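Local coordinates for ribonuclease VapC (Klebsiella pneumoniae, PDB 7BY3), which probably acts as the toxin of a toxin-antitoxin pair, a magnesium-dependent ribonuclease of the PIN/VapC family, at residues N11-L16 and M59-F64; E43-A48 and H52-T57; A91-T96 and L102-R107. All blocks are in the same frame, centred on the assembly; numbering follows the deposited sequence.

Contact 1: residues N11-L16 and M59-F64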
loop_
_atom_site.group_PDB
_atom_site.type_symbol
_atom_site.label_atom_id
_atom_site.label_comp_id
_atom_site.label_asym_id
_atom_site.label_seq_id
_atom_site.Cartn_x
_atom_site.Cartn_y
_atom_site.Cartn_z
ATOM N N ASN B 11 3.594 13.872 -8.048
ATOM C CA ASN B 11 3.465 14.981 -8.991
ATOM C C ASN B 11 4.802 15.465 -9.557
ATOM O O ASN B 11 4.857 15.999 -10.666
ATOM C CB ASN B 11 2.725 16.153 -8.333
ATOM C CG ASN B 11 3.357 16.587 -7.022
ATOM O OD1 ASN B 11 2.928 16.174 -5.945
ATOM N ND2 ASN B 11 4.381 17.427 -7.109
ATOM N N ILE B 12 5.877 15.277 -8.799
ATOM C CA ILE B 12 7.198 15.708 -9.238
ATOM C C ILE B 12 7.764 14.762 -10.289
ATOM O O ILE B 12 8.312 15.203 -11.300
ATOM C CB ILE B 12 8.174 15.808 -8.060
ATOM C CG1 ILE B 12 7.700 16.886 -7.090
ATOM C CG2 ILE B 12 9.578 16.126 -8.548
ATOM C CD1 ILE B 12 8.628 17.101 -5.943
ATOM N N LEU B 13 7.627 13.462 -10.047
ATOM C CA LEU B 13 8.064 12.457 -11.010
ATOM C C LEU B 13 7.304 12.602 -12.325
ATOM O O LEU B 13 7.895 12.527 -13.403
ATOM C CB LEU B 13 7.880 11.047 -10.444
ATOM C CG LEU B 13 8.924 10.552 -9.441
ATOM C CD1 LEU B 13 8.622 9.124 -9.040
ATOM C CD2 LEU B 13 10.317 10.646 -10.027
ATOM N N ILE B 14 5.995 12.814 -12.227
ATOM C CA ILE B 14 5.156 13.046 -13.398
ATOM C C ILE B 14 5.642 14.263 -14.178
ATOM O O ILE B 14 5.761 14.220 -15.402
ATOM C CB ILE B 14 3.679 13.247 -13.003
ATOM C CG1 ILE B 14 3.107 11.959 -12.410
ATOM C CG2 ILE B 14 2.852 13.669 -14.207
ATOM C CD1 ILE B 14 3.131 10.788 -13.367
ATOM N N ASP B 15 5.932 15.341 -13.456
ATOM C CA ASP B 15 6.469 16.557 -14.055
ATOM C C ASP B 15 7.751 16.284 -14.826
ATOM O O ASP B 15 7.940 16.788 -15.930
ATOM C CB ASP B 15 6.735 17.612 -12.984
ATOM C CG ASP B 15 5.642 18.653 -12.905
ATOM O OD1 ASP B 15 4.704 18.603 -13.726
ATOM O OD2 ASP B 15 5.721 19.525 -12.017
ATOM N N LEU B 16 8.627 15.481 -14.231
ATOM C CA LEU B 16 9.905 15.149 -14.847
ATOM C C LEU B 16 9.724 14.399 -16.158
ATOM O O LEU B 16 10.267 14.799 -17.186
ATOM C CB LEU B 16 10.762 14.314 -13.896
ATOM C CG LEU B 16 12.040 13.779 -14.541
ATOM C CD1 LEU B 16 13.093 14.873 -14.635
ATOM C CD2 LEU B 16 12.563 12.574 -13.784
ATOM N N MET B 59 12.849 1.580 -15.589
ATOM C CA MET B 59 14.298 1.705 -15.463
ATOM C C MET B 59 14.687 2.898 -14.598
ATOM O O MET B 59 15.541 2.786 -13.721
ATOM C CB MET B 59 14.951 1.832 -16.842
ATOM C CG MET B 59 15.133 0.510 -17.572
ATOM S SD MET B 59 15.850 0.714 -19.215
ATOM C CE MET B 59 15.912 -0.985 -19.772
ATOM N N ALA B 60 14.057 4.039 -14.853
ATOM C CA ALA B 60 14.363 5.261 -14.119
ATOM C C ALA B 60 13.899 5.178 -12.669
ATOM O O ALA B 60 14.585 5.648 -11.762
ATOM C CB ALA B 60 13.734 6.458 -14.808
ATOM N N LEU B 61 12.734 4.574 -12.454
ATOM C CA LEU B 61 12.154 4.480 -11.118
ATOM C C LEU B 61 12.946 3.559 -10.196
ATOM O O LEU B 61 12.952 3.747 -8.979
ATOM C CB LEU B 61 10.705 4.000 -11.200
ATOM C CG LEU B 61 9.701 4.991 -11.787
ATOM C CD1 LEU B 61 8.291 4.429 -11.727
ATOM C CD2 LEU B 61 9.777 6.320 -11.058
ATOM N N SER B 62 13.619 2.571 -10.777
ATOM C CA SER B 62 14.359 1.585 -9.996
ATOM C C SER B 62 15.629 2.169 -9.380
ATOM O O SER B 62 16.296 1.516 -8.576
ATOM C CB SER B 62 14.706 0.374 -10.863
ATOM O OG SER B 62 15.542 0.742 -11.945
ATOM N N THR B 63 15.959 3.399 -9.761
ATOM C CA THR B 63 17.110 4.100 -9.203
ATOM C C THR B 63 16.732 4.807 -7.902
ATOM O O THR B 63 17.584 5.366 -7.213
ATOM C CB THR B 63 17.678 5.132 -10.192
ATOM O OG1 THR B 63 16.763 6.226 -10.322
ATOM C CG2 THR B 63 17.899 4.494 -11.556
ATOM N N PHE B 64 15.442 4.782 -7.584
ATOM C CA PHE B 64 14.931 5.333 -6.336
ATOM C C PHE B 64 14.832 4.251 -5.276
ATOM O O PHE B 64 14.541 3.097 -5.589
ATOM C CB PHE B 64 13.549 5.959 -6.541
ATOM C CG PHE B 64 13.568 7.257 -7.286
ATOM C CD1 PHE B 64 13.592 7.274 -8.669
ATOM C CD2 PHE B 64 13.539 8.460 -6.605
ATOM C CE1 PHE B 64 13.601 8.467 -9.359
ATOM C CE2 PHE B 64 13.547 9.656 -7.288
ATOM C CZ PHE B 64 13.578 9.661 -8.668
#
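Leu13 of helix 10-17 reaches across to Leu61 and Phe64, near the end of helix 54-61 and in the turn with it, in the alpha/beta core of the PIN domain. Its CB already points toward the 59-64 segment. From there CG lies beside the backbone N (chi1 -78°), and the fork at CG sends each methyl to a different partner. CD1 lies 3.6 Å from Leu61 CD2, two leucine ends meeting methyl to methyl at a slant. CD2 settles by the far end of the phenyl ring, 3.7 Å from Phe64 CZ and 4.0 Å from Phe64 CE1, as the two side chains run past each other in opposite senses. One methyl of Leu13 thus packs on Leu61 and the other on Phe64, and the contact is purely apolar. Ile36 of strand 35-37 touches all three side chains, while Val44 of helix 38-50 adds to the packing on Leu13 and Leu61. The helix carrying Leu13 directly follows Asp9, a predicted magnesium ligand.

On the far side the chain is bent so that Phe64 returns beside Leu61. Residues 61 to 64 form a type I beta turn, with Phe64 N bonded to Leu61 O at 3.0 Å. Hydroxyls folded back on carbonyls also hold this turn: Ser62 OG reaches Met59 O from above its plane, and Thr63 OG1 gives Ala60 O a 2.7 Å bond in the carbonyl plane. Leu61 O also lies in the plane of the Phe64 ring, at its edge, 3.6 Å from Phe64 CD1.

Contact 2: residues E43-A48 and H52-T57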
loop_
_atom_site.group_PDB
_atom_site.type_symbol
_atom_site.label_atom_id
_atom_site.label_comp_id
_atom_site.label_asym_id
_atom_site.label_seq_id
_atom_site.Cartn_x
_atom_site.Cartn_y
_atom_site.Cartn_z
ATOM N N GLU B 43 1.299 4.835 -9.470
ATOM C CA GLU B 43 0.644 5.939 -10.168
ATOM C C GLU B 43 1.481 6.465 -11.329
ATOM O O GLU B 43 0.940 6.998 -12.295
ATOM C CB GLU B 43 0.322 7.083 -9.202
ATOM C CG GLU B 43 -0.761 6.756 -8.187
ATOM C CD GLU B 43 -1.431 7.999 -7.624
ATOM O OE1 GLU B 43 -1.401 9.049 -8.300
ATOM O OE2 GLU B 43 -1.993 7.925 -6.510
ATOM N N VAL B 44 2.799 6.324 -11.234
ATOM C CA VAL B 44 3.674 6.703 -12.338
ATOM C C VAL B 44 3.603 5.651 -13.446
ATOM O O VAL B 44 3.583 5.985 -14.631
ATOM C CB VAL B 44 5.135 6.885 -11.871
ATOM C CG1 VAL B 44 6.056 7.095 -13.060
ATOM C CG2 VAL B 44 5.239 8.064 -10.915
ATOM N N MET B 45 3.539 4.382 -13.052
ATOM C CA MET B 45 3.468 3.282 -14.011
ATOM C C MET B 45 2.162 3.302 -14.804
ATOM O O MET B 45 2.104 2.800 -15.927
ATOM C CB MET B 45 3.631 1.936 -13.301
ATOM C CG MET B 45 5.045 1.656 -12.815
ATOM S SD MET B 45 6.290 1.799 -14.113
ATOM C CE MET B 45 5.780 0.487 -15.215
ATOM N N VAL B 46 1.117 3.875 -14.215
ATOM C CA VAL B 46 -0.135 4.092 -14.931
ATOM C C VAL B 46 0.125 4.993 -16.135
ATOM O O VAL B 46 -0.385 4.754 -17.230
ATOM C CB VAL B 46 -1.212 4.724 -14.019
ATOM C CG1 VAL B 46 -2.288 5.420 -14.844
ATOM C CG2 VAL B 46 -1.817 3.673 -13.103
ATOM N N GLY B 47 0.944 6.019 -15.925
ATOM C CA GLY B 47 1.291 6.951 -16.981
ATOM C C GLY B 47 2.320 6.385 -17.939
ATOM O O GLY B 47 2.319 6.712 -19.125
ATOM N N ALA B 48 3.203 5.538 -17.422
ATOM C CA ALA B 48 4.208 4.882 -18.250
ATOM C C ALA B 48 3.546 3.984 -19.284
ATOM O O ALA B 48 4.030 3.845 -20.406
ATOM C CB ALA B 48 5.162 4.081 -17.387
ATOM N N HIS B 52 3.343 4.546 -23.248
ATOM C CA HIS B 52 4.135 3.463 -23.841
ATOM C C HIS B 52 5.643 3.600 -23.604
ATOM O O HIS B 52 6.455 3.169 -24.422
ATOM C CB HIS B 52 3.848 3.371 -25.343
ATOM C CG HIS B 52 2.391 3.372 -25.678
ATOM N ND1 HIS B 52 1.837 4.223 -26.611
ATOM C CD2 HIS B 52 1.364 2.624 -25.198
ATOM C CE1 HIS B 52 0.541 4.001 -26.693
ATOM N NE2 HIS B 52 0.225 3.039 -25.850
ATOM N N GLN B 53 6.005 4.227 -22.488
ATOM C CA GLN B 53 7.396 4.336 -22.037
ATOM C C GLN B 53 7.792 3.299 -20.985
ATOM O O GLN B 53 8.841 3.418 -20.353
ATOM C CB GLN B 53 7.675 5.744 -21.525
ATOM C CG GLN B 53 7.771 6.730 -22.662
ATOM C CD GLN B 53 8.762 6.276 -23.725
ATOM O OE1 GLN B 53 9.857 5.808 -23.413
ATOM N NE2 GLN B 53 8.367 6.389 -24.987
ATOM N N GLU B 54 6.931 2.305 -20.795
ATOM C CA GLU B 54 6.945 1.401 -19.644
ATOM C C GLU B 54 8.307 0.859 -19.190
ATOM O O GLU B 54 8.637 0.942 -18.006
ATOM C CB GLU B 54 6.036 0.215 -19.966
ATOM C CG GLU B 54 5.821 -0.765 -18.838
ATOM C CD GLU B 54 4.651 -1.683 -19.114
ATOM O OE1 GLU B 54 4.740 -2.885 -18.788
ATOM O OE2 GLU B 54 3.645 -1.204 -19.678
ATOM N N GLN B 55 9.099 0.313 -20.108
ATOM C CA GLN B 55 10.387 -0.260 -19.727
ATOM C C GLN B 55 11.363 0.829 -19.289
ATOM O O GLN B 55 12.124 0.645 -18.342
ATOM C CB GLN B 55 10.984 -1.074 -20.880
ATOM C CG GLN B 55 12.395 -1.601 -20.622
ATOM C CD GLN B 55 12.413 -2.873 -19.790
ATOM O OE1 GLN B 55 12.736 -2.849 -18.602
ATOM N NE2 GLN B 55 12.073 -3.994 -20.416
ATOM N N ARG B 56 11.322 1.968 -19.974
ATOM C CA ARG B 56 12.238 3.070 -19.689
ATOM C C ARG B 56 11.888 3.798 -18.392
ATOM O O ARG B 56 12.773 4.287 -17.692
ATOM C CB ARG B 56 12.254 4.056 -20.859
ATOM C CG ARG B 56 13.452 3.895 -21.784
ATOM C CD ARG B 56 13.214 4.549 -23.138
ATOM N NE ARG B 56 12.565 3.639 -24.080
ATOM C CZ ARG B 56 12.025 4.015 -25.235
ATOM N NH1 ARG B 56 12.047 5.290 -25.598
ATOM N NH2 ARG B 56 11.458 3.114 -26.029
ATOM N N THR B 57 10.599 3.868 -18.080
ATOM C CA THR B 57 10.152 4.476 -16.832
ATOM C C THR B 57 10.515 3.584 -15.656
ATOM O O THR B 57 11.056 4.048 -14.651
ATOM C CB THR B 57 8.640 4.722 -16.829
ATOM O OG1 THR B 57 8.294 5.590 -17.916
ATOM C CG2 THR B 57 8.207 5.357 -15.517
#
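Val44 opens the contact by laying CG1 against the methyl of Thr57, Val44 CG1 to Thr57 CG2 3.7 Å, with the two short side chains slanted across each other. CG1 of Val44 stands anti to its own backbone N (chi1 172°), and Leu13 and Phe17 of helix 10-17 pack against the same valine. One residue on, Met45 starts at an angle to helix 54-61 but is bent at both chi2 (-54°) and chi3, which brings its end round. Its CE lands 3.8 Å from Glu54 CG, crossing the glutamate chain at about a right angle, while SD is 4.3 Å from Thr57 CG2.

Ala48 closes the segment with its CB 3.5 Å from Thr57 OG1 and 3.6 Å from Thr57 CB, so the threonine rests its branch point on the small methyl. The hydroxyl itself bonds weakly back to Gln53 O, and its stronger partner is an aromatic side chain of a chain of another protein.

Ala48 O then takes the N-H of Gln53 at 2.9 Å, in the carbonyl plane but through a bent N-H...O angle of 131°. This bond, from the residue after positive-phi His52 back into the last helical turn, belongs to a Schellman motif. Gln53 is also the N-cap of the next helix, which makes this a Schellman-capped tight turn between two successive helices, 38-50 and 54-61, of the PIN domain.

Contact 3: residues A91-T96 and L102-R107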
loop_
_atom_site.group_PDB
_atom_site.type_symbol
_atom_site.label_atom_id
_atom_site.label_comp_id
_atom_site.label_asym_id
_atom_site.label_seq_id
_atom_site.Cartn_x
_atom_site.Cartn_y
_atom_site.Cartn_z
ATOM N N ALA B 91 -1.651 10.716 3.154
ATOM C CA ALA B 91 -1.238 10.334 4.500
ATOM C C ALA B 91 -0.173 9.243 4.477
ATOM O O ALA B 91 0.749 9.251 5.289
ATOM C CB ALA B 91 -2.445 9.875 5.308
ATOM N N ILE B 92 -0.305 8.311 3.540
ATOM C CA ILE B 92 0.624 7.191 3.434
ATOM C C ILE B 92 2.003 7.660 2.974
ATOM O O ILE B 92 3.026 7.209 3.488
ATOM C CB ILE B 92 0.085 6.110 2.472
ATOM C CG1 ILE B 92 -1.188 5.484 3.047
ATOM C CG2 ILE B 92 1.126 5.032 2.231
ATOM C CD1 ILE B 92 -1.919 4.581 2.084
ATOM N N ILE B 93 2.024 8.579 2.015
ATOM C CA ILE B 93 3.277 9.124 1.509
ATOM C C ILE B 93 3.961 9.979 2.579
ATOM O O ILE B 93 5.184 9.958 2.715
ATOM C CB ILE B 93 3.044 9.945 0.222
ATOM C CG1 ILE B 93 2.769 9.002 -0.951
ATOM C CG2 ILE B 93 4.247 10.811 -0.102
ATOM C CD1 ILE B 93 2.352 9.701 -2.219
ATOM N N LEU B 94 3.166 10.707 3.356
ATOM C CA LEU B 94 3.700 11.501 4.458
ATOM C C LEU B 94 4.181 10.602 5.596
ATOM O O LEU B 94 5.192 10.885 6.236
ATOM C CB LEU B 94 2.651 12.492 4.968
ATOM C CG LEU B 94 3.090 13.431 6.095
ATOM C CD1 LEU B 94 4.342 14.201 5.702
ATOM C CD2 LEU B 94 1.971 14.388 6.473
ATOM N N ALA B 95 3.453 9.516 5.842
ATOM C CA ALA B 95 3.831 8.549 6.871
ATOM C C ALA B 95 5.142 7.862 6.516
ATOM O O ALA B 95 5.978 7.604 7.381
ATOM C CB ALA B 95 2.732 7.520 7.061
ATOM N N THR B 96 5.305 7.566 5.232
ATOM C CA THR B 96 6.517 6.938 4.731
ATOM C C THR B 96 7.726 7.847 4.942
ATOM O O THR B 96 8.797 7.388 5.343
ATOM C CB THR B 96 6.376 6.588 3.236
ATOM O OG1 THR B 96 5.339 5.613 3.072
ATOM C CG2 THR B 96 7.676 6.028 2.687
ATOM N N LEU B 102 12.642 11.343 6.097
ATOM C CA LEU B 102 12.909 11.978 4.815
ATOM C C LEU B 102 12.098 13.255 4.663
ATOM O O LEU B 102 10.989 13.361 5.181
ATOM C CB LEU B 102 12.594 11.023 3.663
ATOM C CG LEU B 102 13.061 9.576 3.812
ATOM C CD1 LEU B 102 12.637 8.762 2.604
ATOM C CD2 LEU B 102 14.561 9.519 3.999
ATOM N N GLU B 103 12.659 14.228 3.955
ATOM C CA GLU B 103 11.909 15.421 3.604
ATOM C C GLU B 103 10.910 15.062 2.518
ATOM O O GLU B 103 11.260 14.394 1.547
ATOM C CB GLU B 103 12.839 16.536 3.127
ATOM C CG GLU B 103 12.147 17.873 2.922
ATOM C CD GLU B 103 11.922 18.614 4.224
ATOM O OE1 GLU B 103 12.682 18.370 5.185
ATOM O OE2 GLU B 103 10.989 19.440 4.292
ATOM N N LEU B 104 9.663 15.487 2.686
ATOM C CA LEU B 104 8.655 15.253 1.663
ATOM C C LEU B 104 8.629 16.427 0.698
ATOM O O LEU B 104 8.312 17.550 1.079
ATOM C CB LEU B 104 7.273 15.041 2.287
ATOM C CG LEU B 104 6.136 14.784 1.294
ATOM C CD1 LEU B 104 6.491 13.650 0.348
ATOM C CD2 LEU B 104 4.837 14.488 2.023
ATOM N N ILE B 105 8.977 16.165 -0.555
ATOM C CA ILE B 105 8.976 17.211 -1.562
ATOM C C ILE B 105 7.769 17.022 -2.461
ATOM O O ILE B 105 7.628 15.998 -3.128
ATOM C CB ILE B 105 10.270 17.216 -2.397
ATOM C CG1 ILE B 105 11.491 17.142 -1.486
ATOM C CG2 ILE B 105 10.366 18.475 -3.224
ATOM C CD1 ILE B 105 12.045 15.766 -1.352
ATOM N N THR B 106 6.890 18.014 -2.453
ATOM C CA THR B 106 5.636 17.943 -3.185
ATOM C C THR B 106 5.226 19.327 -3.659
ATOM O O THR B 106 5.571 20.332 -3.041
ATOM C CB THR B 106 4.510 17.342 -2.316
ATOM O OG1 THR B 106 3.270 17.391 -3.030
ATOM C CG2 THR B 106 4.372 18.113 -1.012
ATOM N N ARG B 107 4.493 19.377 -4.763
ATOM C CA ARG B 107 3.957 20.640 -5.246
ATOM C C ARG B 107 2.644 20.988 -4.562
ATOM O O ARG B 107 2.074 22.047 -4.818
ATOM C CB ARG B 107 3.741 20.598 -6.756
ATOM C CG ARG B 107 4.725 21.430 -7.547
ATOM C CD ARG B 107 4.319 21.508 -9.005
ATOM N NE ARG B 107 4.561 20.244 -9.691
ATOM C CZ ARG B 107 3.623 19.338 -9.926
ATOM N NH1 ARG B 107 3.923 18.213 -10.550
ATOM N NH2 ARG B 107 2.383 19.565 -9.545
#
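Ile92 O is gripped twice: by Thr96 N at 2.9 Å, the regular helix bond, and by Thr96 OG1 at 2.8 Å. The hydroxyl, tilted 32° from the carbonyl plane, and the N-H come from opposite faces; the hydroxyl's bond to Ile92 O turns the threonine's polar end back on its own helix, 88-99.

Ile93 and Leu94, which follow Ile92, carry the contact with strand 103-105, and Leu104 answers both. Its CB points toward the helix; with CG anti to the backbone N (chi1 -180°) the fork lies where its two methyls reach different residues. Leu104 CD1 meets the branch methyl of Ile93, 3.6 Å from Ile93 CG2. Leu104 CD2 lies 3.7 Å from Leu94 CD1 and also 4.0 Å from Leu94 CA, over the helix backbone. Leu104 crosses both side chains at about a right angle and gives each a methyl.

Leu104 is flanked within its sheet by Leu7 of strand 6-8 and Val118 of strand 118-119, and its backbone bonds to Gly117 and Val119. Ile93 also touches Asp9, a predicted magnesium ligand, whose OD2 is hydrogen-bonded by Thr106 OG1 just beyond the strand. Asp90, the other predicted ligand, immediately precedes the 91-96 segment. Here a helix lies on one face of a parallel sheet through apolar side chains, with acidic residues nearby, as expected of the PIN-domain alpha/beta fold and its probable metal site.

In the fold
Contacts 1 and 3 are small, buried and apolar, whereas contact 2 lies farther from the centre of the chain, is partly buried, and mixes packing with a backbone bond at a helix turn. Contact 2 is nested within the loop that contact 1 closes; both use helix 54-61 and they touch, Leu61 CD1 lying 3.7 Å from Val44 CG1, so their apolar side chains pack together. Contact 3 follows later in the chain and joins a helix to the parallel sheet. Its link to contact 1 includes a salt bridge, Asp15 OD2 to Arg107 NH1 2.7 Å. Contacts 2 and 3 do not touch.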